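PDB 4QMK: type III secretion system effector protein ExoU from Pseudomonas fluorescens, which probably cleaves membrane phospholipids as a patatin-like phospholipase and is directed to the plasma membrane by a domain that binds phosphatidylinositol 4,5-bisphosphate. Local coordinates for residues A[83-88]-A[117-122]; A[92-97]-A[239-244]; A[588-593]-A[623-628]. One frame throughout, in Å; residues are numbered along the deposited sequence. Where two conformers were deposited one is given.

Contact 1. Residues A[83-88]-A[117-122]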
loop_
_atom_site.group_PDB
_atom_site.type_symbol
_atom_site.label_atom_id
_atom_site.label_comp_id
_atom_site.label_asym_id
_atom_site.label_seq_id
_atom_site.Cartn_x
_atom_site.Cartn_y
_atom_site.Cartn_z
ATOM N N GLY A 83 -24.481 18.887 21.418
ATOM C CA GLY A 83 -25.817 18.504 21.900
ATOM C C GLY A 83 -26.340 17.213 21.213
ATOM O O GLY A 83 -27.033 16.366 21.835
ATOM N N MET A 84 -26.005 17.052 19.943
ATOM C CA MET A 84 -26.410 15.857 19.244
ATOM C C MET A 84 -25.773 14.622 19.927
ATOM O O MET A 84 -26.434 13.581 20.116
ATOM C CB MET A 84 -26.055 16.007 17.768
ATOM C CG MET A 84 -26.352 14.819 16.909
ATOM S SD MET A 84 -24.977 13.687 16.869
ATOM C CE MET A 84 -23.794 14.765 16.060
ATOM N N VAL A 85 -24.517 14.735 20.321
ATOM C CA VAL A 85 -23.871 13.616 20.995
ATOM C C VAL A 85 -24.410 13.387 22.432
ATOM O O VAL A 85 -24.483 12.233 22.915
ATOM C CB VAL A 85 -22.375 13.838 21.099
ATOM C CG1 VAL A 85 -21.701 12.646 21.794
ATOM C CG2 VAL A 85 -21.807 14.085 19.722
ATOM N N GLN A 86 -24.760 14.479 23.119
ATOM C CA GLN A 86 -25.357 14.359 24.416
ATOM C C GLN A 86 -26.630 13.538 24.293
ATOM O O GLN A 86 -26.811 12.555 25.007
ATOM C CB GLN A 86 -25.634 15.738 25.018
ATOM C CG GLN A 86 -24.385 16.516 25.348
ATOM C CD GLN A 86 -24.602 18.021 25.307
ATOM O OE1 GLN A 86 -25.715 18.510 25.532
ATOM N NE2 GLN A 86 -23.524 18.769 25.077
ATOM N N ALA A 87 -27.490 13.933 23.364
ATOM C CA ALA A 87 -28.758 13.218 23.079
ATOM C C ALA A 87 -28.550 11.755 22.772
ATOM O O ALA A 87 -29.290 10.937 23.253
ATOM C CB ALA A 87 -29.486 13.867 21.921
ATOM N N LEU A 88 -27.543 11.410 21.973
ATOM C CA LEU A 88 -27.311 9.979 21.682
ATOM C C LEU A 88 -26.921 9.160 22.914
ATOM O O LEU A 88 -27.462 8.081 23.146
ATOM C CB LEU A 88 -26.257 9.791 20.606
ATOM C CG LEU A 88 -26.739 10.124 19.206
ATOM C CD1 LEU A 88 -25.542 10.182 18.280
ATOM C CD2 LEU A 88 -27.738 9.102 18.715
ATOM N N MET A 117 -14.517 9.388 21.698
ATOM C CA MET A 117 -14.720 10.486 22.616
ATOM C C MET A 117 -16.161 10.487 23.070
ATOM O O MET A 117 -17.055 10.474 22.241
ATOM C CB MET A 117 -14.373 11.862 21.978
ATOM C CG MET A 117 -12.889 12.124 21.870
ATOM S SD MET A 117 -12.420 13.837 21.484
ATOM C CE MET A 117 -13.546 14.741 22.514
ATOM N N ASP A 118 -16.382 10.590 24.383
ATOM C CA ASP A 118 -17.722 10.703 24.960
ATOM C C ASP A 118 -18.272 12.148 24.837
ATOM O O ASP A 118 -17.572 13.081 24.451
ATOM C CB ASP A 118 -17.770 10.163 26.415
ATOM C CG ASP A 118 -17.147 11.120 27.480
ATOM O OD1 ASP A 118 -16.863 12.323 27.252
ATOM O OD2 ASP A 118 -16.953 10.627 28.619
ATOM N N ALA A 119 -19.524 12.321 25.209
ATOM C CA ALA A 119 -20.201 13.577 25.015
ATOM C C ALA A 119 -19.530 14.730 25.729
ATOM O O ALA A 119 -19.362 15.823 25.175
ATOM C CB ALA A 119 -21.659 13.446 25.450
ATOM N N LYS A 120 -19.151 14.486 26.963
ATOM C CA LYS A 120 -18.578 15.512 27.790
ATOM C C LYS A 120 -17.222 15.988 27.249
ATOM O O LYS A 120 -17.032 17.177 27.025
ATOM C CB LYS A 120 -18.551 14.959 29.198
ATOM C CG LYS A 120 -19.852 14.164 29.414
ATOM C CD LYS A 120 -20.504 14.402 30.771
ATOM C CE LYS A 120 -21.894 13.782 30.832
ATOM N NZ LYS A 120 -22.517 14.000 32.160
ATOM N N ALA A 121 -16.308 15.051 27.000
ATOM C CA ALA A 121 -15.001 15.373 26.424
ATOM C C ALA A 121 -15.205 16.121 25.116
ATOM O O ALA A 121 -14.647 17.201 24.908
ATOM C CB ALA A 121 -14.221 14.093 26.180
ATOM N N PHE A 122 -16.062 15.556 24.262
ATOM C CA PHE A 122 -16.406 16.175 22.992
ATOM C C PHE A 122 -16.984 17.598 23.117
ATOM O O PHE A 122 -16.700 18.454 22.293
ATOM C CB PHE A 122 -17.369 15.275 22.170
ATOM C CG PHE A 122 -17.635 15.812 20.797
ATOM C CD1 PHE A 122 -16.688 15.710 19.830
ATOM C CD2 PHE A 122 -18.802 16.477 20.514
ATOM C CE1 PHE A 122 -16.893 16.244 18.571
ATOM C CE2 PHE A 122 -19.050 16.986 19.254
ATOM C CZ PHE A 122 -18.087 16.878 18.269
#

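Contact 2. Residues A[92-97]-A[239-244]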
loop_
_atom_site.group_PDB
_atom_site.type_symbol
_atom_site.label_atom_id
_atom_site.label_comp_id
_atom_site.label_asym_id
_atom_site.label_seq_id
_atom_site.Cartn_x
_atom_site.Cartn_y
_atom_site.Cartn_z
ATOM N N ASP A 92 -28.662 6.123 25.648
ATOM C CA ASP A 92 -27.924 4.871 25.436
ATOM C C ASP A 92 -27.958 4.416 23.977
ATOM O O ASP A 92 -27.944 3.203 23.677
ATOM C CB ASP A 92 -28.456 3.756 26.349
ATOM C CG ASP A 92 -27.831 3.774 27.725
ATOM O OD1 ASP A 92 -26.842 4.515 27.967
ATOM O OD2 ASP A 92 -28.312 3.008 28.585
ATOM N N LYS A 93 -27.992 5.371 23.057
ATOM C CA LYS A 93 -28.006 4.992 21.658
ATOM C C LYS A 93 -26.695 5.241 20.949
ATOM O O LYS A 93 -26.565 4.948 19.783
ATOM C CB LYS A 93 -29.264 5.538 20.948
ATOM C CG LYS A 93 -30.444 4.593 21.170
ATOM C CD LYS A 93 -31.773 4.952 20.507
ATOM C CE LYS A 93 -32.772 5.563 21.471
ATOM N NZ LYS A 93 -34.130 5.769 20.873
ATOM N N LEU A 94 -25.689 5.722 21.662
ATOM C CA LEU A 94 -24.361 5.946 21.048
ATOM C C LEU A 94 -23.571 4.647 20.909
ATOM O O LEU A 94 -22.796 4.449 19.963
ATOM C CB LEU A 94 -23.565 6.977 21.842
ATOM C CG LEU A 94 -22.183 7.280 21.255
ATOM C CD1 LEU A 94 -22.226 7.621 19.752
ATOM C CD2 LEU A 94 -21.519 8.413 22.017
ATOM N N LYS A 95 -23.712 3.803 21.909
ATOM C CA LYS A 95 -23.047 2.525 21.926
ATOM C C LYS A 95 -23.248 1.795 20.605
ATOM O O LYS A 95 -22.313 1.345 20.013
ATOM C CB LYS A 95 -23.671 1.697 23.032
ATOM C CG LYS A 95 -22.930 0.445 23.430
ATOM C CD LYS A 95 -21.817 0.750 24.435
ATOM C CE LYS A 95 -21.751 -0.309 25.542
ATOM N NZ LYS A 95 -21.820 -1.709 25.043
ATOM N N GLY A 96 -24.486 1.665 20.178
ATOM C CA GLY A 96 -24.816 0.883 19.022
ATOM C C GLY A 96 -24.548 1.528 17.679
ATOM O O GLY A 96 -24.882 0.935 16.643
ATOM N N VAL A 97 -24.016 2.756 17.673
ATOM C CA VAL A 97 -23.582 3.355 16.452
ATOM C C VAL A 97 -22.365 2.541 16.027
ATOM O O VAL A 97 -21.538 2.251 16.819
ATOM C CB VAL A 97 -23.194 4.848 16.633
ATOM C CG1 VAL A 97 -22.534 5.356 15.380
ATOM C CG2 VAL A 97 -24.417 5.701 16.943
ATOM N N ALA A 239 -17.076 1.193 21.751
ATOM C CA ALA A 239 -17.028 2.648 21.748
ATOM C C ALA A 239 -16.248 3.242 20.540
ATOM O O ALA A 239 -16.463 4.387 20.184
ATOM C CB ALA A 239 -16.424 3.164 23.047
ATOM N N ILE A 240 -15.324 2.477 19.963
ATOM C CA ILE A 240 -14.580 2.911 18.801
ATOM C C ILE A 240 -15.368 2.504 17.531
ATOM O O ILE A 240 -15.843 1.373 17.412
ATOM C CB ILE A 240 -13.213 2.245 18.697
ATOM C CG1 ILE A 240 -12.437 2.260 20.020
ATOM C CG2 ILE A 240 -12.398 2.933 17.620
ATOM C CD1 ILE A 240 -12.177 3.638 20.572
ATOM N N LYS A 241 -15.464 3.419 16.579
ATOM C CA LYS A 241 -16.298 3.225 15.416
ATOM C C LYS A 241 -15.534 3.217 14.112
ATOM O O LYS A 241 -14.519 3.857 13.981
ATOM C CB LYS A 241 -17.245 4.392 15.338
ATOM C CG LYS A 241 -18.425 4.330 16.270
ATOM C CD LYS A 241 -18.164 4.719 17.698
ATOM C CE LYS A 241 -19.440 4.659 18.541
ATOM N NZ LYS A 241 -20.035 3.297 18.679
ATOM N N GLN A 242 -16.044 2.558 13.104
ATOM C CA GLN A 242 -15.393 2.706 11.801
ATOM C C GLN A 242 -15.652 4.113 11.338
ATOM O O GLN A 242 -16.597 4.762 11.815
ATOM C CB GLN A 242 -15.929 1.737 10.791
ATOM C CG GLN A 242 -15.773 0.304 11.208
ATOM C CD GLN A 242 -16.464 -0.600 10.251
ATOM O OE1 GLN A 242 -16.373 -0.434 9.041
ATOM N NE2 GLN A 242 -17.204 -1.522 10.777
ATOM N N LEU A 243 -14.841 4.587 10.408
ATOM C CA LEU A 243 -14.943 5.983 9.999
ATOM C C LEU A 243 -14.894 6.132 8.507
ATOM O O LEU A 243 -14.077 5.472 7.858
ATOM C CB LEU A 243 -13.797 6.769 10.615
ATOM C CG LEU A 243 -13.610 8.241 10.198
ATOM C CD1 LEU A 243 -14.776 9.079 10.680
ATOM C CD2 LEU A 243 -12.331 8.772 10.790
ATOM N N ASN A 244 -15.776 6.992 7.982
ATOM C CA ASN A 244 -15.731 7.460 6.610
ATOM C C ASN A 244 -15.582 8.936 6.632
ATOM O O ASN A 244 -16.404 9.639 7.192
ATOM C CB ASN A 244 -17.052 7.258 5.908
ATOM C CG ASN A 244 -17.245 5.890 5.496
ATOM O OD1 ASN A 244 -16.683 5.460 4.529
ATOM N ND2 ASN A 244 -18.009 5.174 6.241
#

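Contact 3. Residues A[588-593]-A[623-628]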
loop_
_atom_site.group_PDB
_atom_site.type_symbol
_atom_site.label_atom_id
_atom_site.label_comp_id
_atom_site.label_asym_id
_atom_site.label_seq_id
_atom_site.Cartn_x
_atom_site.Cartn_y
_atom_site.Cartn_z
ATOM N N PRO A 588 -21.096 21.851 -14.297
ATOM C CA PRO A 588 -21.736 23.137 -14.684
ATOM C C PRO A 588 -21.775 23.337 -16.199
ATOM O O PRO A 588 -20.736 23.243 -16.857
ATOM C CB PRO A 588 -20.814 24.189 -14.067
ATOM C CG PRO A 588 -20.197 23.509 -12.910
ATOM C CD PRO A 588 -20.105 22.037 -13.231
ATOM N N GLY A 589 -22.974 23.535 -16.747
ATOM C CA GLY A 589 -23.148 23.726 -18.209
ATOM C C GLY A 589 -23.445 22.483 -19.059
ATOM O O GLY A 589 -23.664 22.580 -20.257
ATOM N N GLN A 590 -23.460 21.317 -18.441
ATOM C CA GLN A 590 -23.732 20.064 -19.157
ATOM C C GLN A 590 -25.077 20.160 -19.779
ATOM O O GLN A 590 -26.058 20.371 -19.061
ATOM C CB GLN A 590 -23.754 18.904 -18.160
ATOM C CG GLN A 590 -23.986 17.579 -18.760
ATOM C CD GLN A 590 -22.788 17.139 -19.519
ATOM O OE1 GLN A 590 -22.747 17.171 -20.751
ATOM N NE2 GLN A 590 -21.803 16.703 -18.801
ATOM N N PRO A 591 -25.152 19.997 -21.100
ATOM C CA PRO A 591 -26.411 20.052 -21.821
ATOM C C PRO A 591 -27.440 19.060 -21.316
ATOM O O PRO A 591 -27.109 17.997 -20.845
ATOM C CB PRO A 591 -26.009 19.712 -23.248
ATOM C CG PRO A 591 -24.621 20.200 -23.357
ATOM C CD PRO A 591 -24.025 19.867 -22.028
ATOM N N ALA A 592 -28.683 19.434 -21.454
ATOM C CA ALA A 592 -29.778 18.730 -20.882
ATOM C C ALA A 592 -29.934 17.264 -21.368
ATOM O O ALA A 592 -30.315 16.412 -20.562
ATOM C CB ALA A 592 -31.062 19.518 -21.094
ATOM N N ALA A 593 -29.659 17.006 -22.657
ATOM C CA ALA A 593 -29.794 15.699 -23.223
ATOM C C ALA A 593 -28.793 14.738 -22.563
ATOM O O ALA A 593 -29.104 13.559 -22.281
ATOM C CB ALA A 593 -29.628 15.744 -24.756
ATOM N N LYS A 623 -22.231 5.577 -27.197
ATOM C CA LYS A 623 -22.946 5.856 -28.432
ATOM C C LYS A 623 -23.632 7.230 -28.505
ATOM O O LYS A 623 -23.646 7.857 -29.566
ATOM C CB LYS A 623 -23.985 4.792 -28.632
ATOM C CG LYS A 623 -24.686 4.845 -29.965
ATOM C CD LYS A 623 -25.523 3.586 -30.171
ATOM C CE LYS A 623 -25.946 3.393 -31.626
ATOM N NZ LYS A 623 -26.597 2.047 -31.803
ATOM N N HIS A 624 -24.152 7.713 -27.371
ATOM C CA HIS A 624 -24.927 8.937 -27.379
ATOM C C HIS A 624 -24.358 10.125 -26.639
ATOM O O HIS A 624 -24.790 11.246 -26.884
ATOM C CB HIS A 624 -26.290 8.654 -26.791
ATOM C CG HIS A 624 -27.047 7.592 -27.498
ATOM N ND1 HIS A 624 -27.808 7.843 -28.618
ATOM C CD2 HIS A 624 -27.208 6.278 -27.215
ATOM C CE1 HIS A 624 -28.373 6.716 -29.020
ATOM N NE2 HIS A 624 -28.035 5.756 -28.175
ATOM N N TYR A 625 -23.464 9.919 -25.686
ATOM C CA TYR A 625 -22.954 11.056 -24.930
ATOM C C TYR A 625 -22.261 12.005 -25.891
ATOM O O TYR A 625 -21.499 11.541 -26.680
ATOM C CB TYR A 625 -21.940 10.610 -23.925
ATOM C CG TYR A 625 -21.459 11.713 -23.053
ATOM C CD1 TYR A 625 -22.140 12.052 -21.958
ATOM C CD2 TYR A 625 -20.318 12.417 -23.345
ATOM C CE1 TYR A 625 -21.727 13.093 -21.137
ATOM C CE2 TYR A 625 -19.846 13.403 -22.501
ATOM C CZ TYR A 625 -20.564 13.749 -21.401
ATOM O OH TYR A 625 -20.141 14.753 -20.547
ATOM N N ARG A 626 -22.560 13.305 -25.827
ATOM C CA ARG A 626 -21.943 14.329 -26.686
ATOM C C ARG A 626 -21.101 15.384 -25.931
ATOM O O ARG A 626 -21.617 16.078 -25.073
ATOM C CB ARG A 626 -23.063 15.106 -27.356
ATOM C CG ARG A 626 -24.028 14.292 -28.212
ATOM C CD ARG A 626 -23.373 13.672 -29.432
ATOM N NE ARG A 626 -22.630 14.669 -30.180
ATOM C CZ ARG A 626 -22.443 14.657 -31.500
ATOM N NH1 ARG A 626 -22.959 13.672 -32.255
ATOM N NH2 ARG A 626 -21.755 15.670 -32.078
ATOM N N ALA A 627 -19.836 15.557 -26.301
ATOM C CA ALA A 627 -18.954 16.585 -25.676
ATOM C C ALA A 627 -18.640 17.773 -26.591
ATOM O O ALA A 627 -18.869 17.694 -27.791
ATOM C CB ALA A 627 -17.653 15.942 -25.269
ATOM N N ARG A 628 -18.135 18.886 -26.037
ATOM C CA ARG A 628 -17.755 20.028 -26.897
ATOM C C ARG A 628 -16.292 19.846 -27.224
ATOM O O ARG A 628 -15.556 19.258 -26.425
ATOM C CB ARG A 628 -17.937 21.416 -26.238
ATOM C CG ARG A 628 -19.285 21.697 -25.582
ATOM C CD ARG A 628 -20.380 22.221 -26.500
ATOM N NE ARG A 628 -20.172 23.623 -26.829
ATOM C CZ ARG A 628 -21.121 24.466 -27.252
ATOM N NH1 ARG A 628 -22.397 24.086 -27.376
ATOM N NH2 ARG A 628 -20.794 25.709 -27.531
#

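Contact 1. Residues A[83-88]-A[117-122]
Val85 meets the start of helix 119-127 with both of its methyl groups, each aimed at a different residue. CG1, anti to the backbone N of its own residue (chi1 -179°), lies against the first turn of the helix, with Val85 CG1 3.7 Å from Ala119 CB. The other branch turns to the aromatic ring, where Val85 CG2 comes 3.9 Å from Phe122 CD2 and nearly as close to CE2. The two side chains cross at about a right angle, and CG2 approaches the Phe122 ring obliquely. Ala119 CB also touches Gln86, the residue after Val85, 3.9 Å from Gln86 CA and 4.1 Å from Gln86 CG. From there the glutamine chain runs on extended, and its NE2 is hydrogen-bonded to Thr123 OG1, one turn further along the second helix. Asp118 is the N-cap of that helix: its OD1 takes the amide of Ala121, with Ala121 N to Asp118 OD1 at 2.8 Å and an almost straight N-H...O angle of 169°. The amide of Ala119 is hydrogen-bonded to the Glu89 carboxylate of helix 81-90, while Leu113 of helix 107-114 packs on both Val85 and Phe122. Between the two segments themselves no hydrogen bond forms: small apolar groups bring the helices close, and two carboxylates engage amides at the helix start, where their negative charge would probably interact favourably with the helix dipole.

Contact 2. Residues A[92-97]-A[239-244]
Lys241 reaches with its ammonium group into the turn at 94-97 and binds three of that turn's carbonyl oxygens. The shortest bond is from Lys241 NZ to Val97 O, 2.6 Å, with the donor standing 28° off the carbonyl plane. Two weak bonds, each 3.3 Å, run from Lys241 NZ to Leu94 O and to Lys95 O, and Pro238 O just before 239-244 is a further acceptor. Bends at chi2 (80°) and chi4 (64°) fold the lysine chain so that NZ curls in among these oxygens, which would be expected to stabilise its positive charge. Leu94 O is shared, since it also closes the type I turn by accepting from Val97 N at 3.1 Å. On this tight side Leu94 CD1 adds a looser apolar touch, 4.2 Å from Lys241 CE. The other side faces solvent: the exposed Lys95 starts its side chain away from 239-244 and grips the lysine through its carbonyl. The turn lies in the return loop of a beta-alpha-beta crossover, strand 68-72, helix 81-90 and strand 99-103, and the lysine ties it to the entry of the parallel neighbour 242-251 in the central sheet of the patatin-like fold.

Contact 3. Residues A[588-593]-A[623-628]
Gln590 and Tyr625 are joined through their polar ends, the amide nitrogen of one meeting the phenol oxygen of the other. Gln590 NE2 donates to Tyr625 OH at 3.1 Å, along a bent path with an N-H...O angle of 143°. The amide and ring planes stand 66° apart, far from a stack, and the hydroxyl is tilted 24° out of the amide plane. Both side chains leave the backbone with CG anti to N; the glutamine then bends at chi2, which swings its amide over toward the phenol. The carbonyl end of the amide remains near the ring without being bonded to it, Gln590 OE1 lying 4.1 Å from Tyr625 CZ, and is bound instead by Asn594 ND2. Tyr625 is also packed by Leu597 of helix 592-606 and by Thr640 and Val641 of helix 639-646. Ser584 serves both partners, its carbonyl bound by Gln590 NE2 and its hydroxyl hydrogen-bonded to Tyr625 OH. With NE2 donating to two oxygens and OE1 accepting from an amide, the glutamine amide has a defined orientation, and this buried polar cluster satisfies the phenol oxygen while fastening the loop before helix 592-606 to the one after helix 611-624.

Contacts 1 and 2 are neighbours in the patatin-like phospholipase region, their centres 12 Å apart. Their segments alternate along the chain, in the order 83-88, 92-97, 117-122, 239-244. Helix 81-90 links them: it carries 83-88 and ends in a Schellman motif, with a probable hydrogen bond from Lys93 N to Leu88 O, that opens the loop leading to strand 99-103. Leu94 also packs on Leu88 and Val85. Contact 3 comes later, in the C-terminal ExoU region, with its centre 47 Å from contact 1 and 43 Å from contact 2. Two contacts thus knit the probable catalytic region, while the third joins two loops between helices of the C-terminal region, far from it.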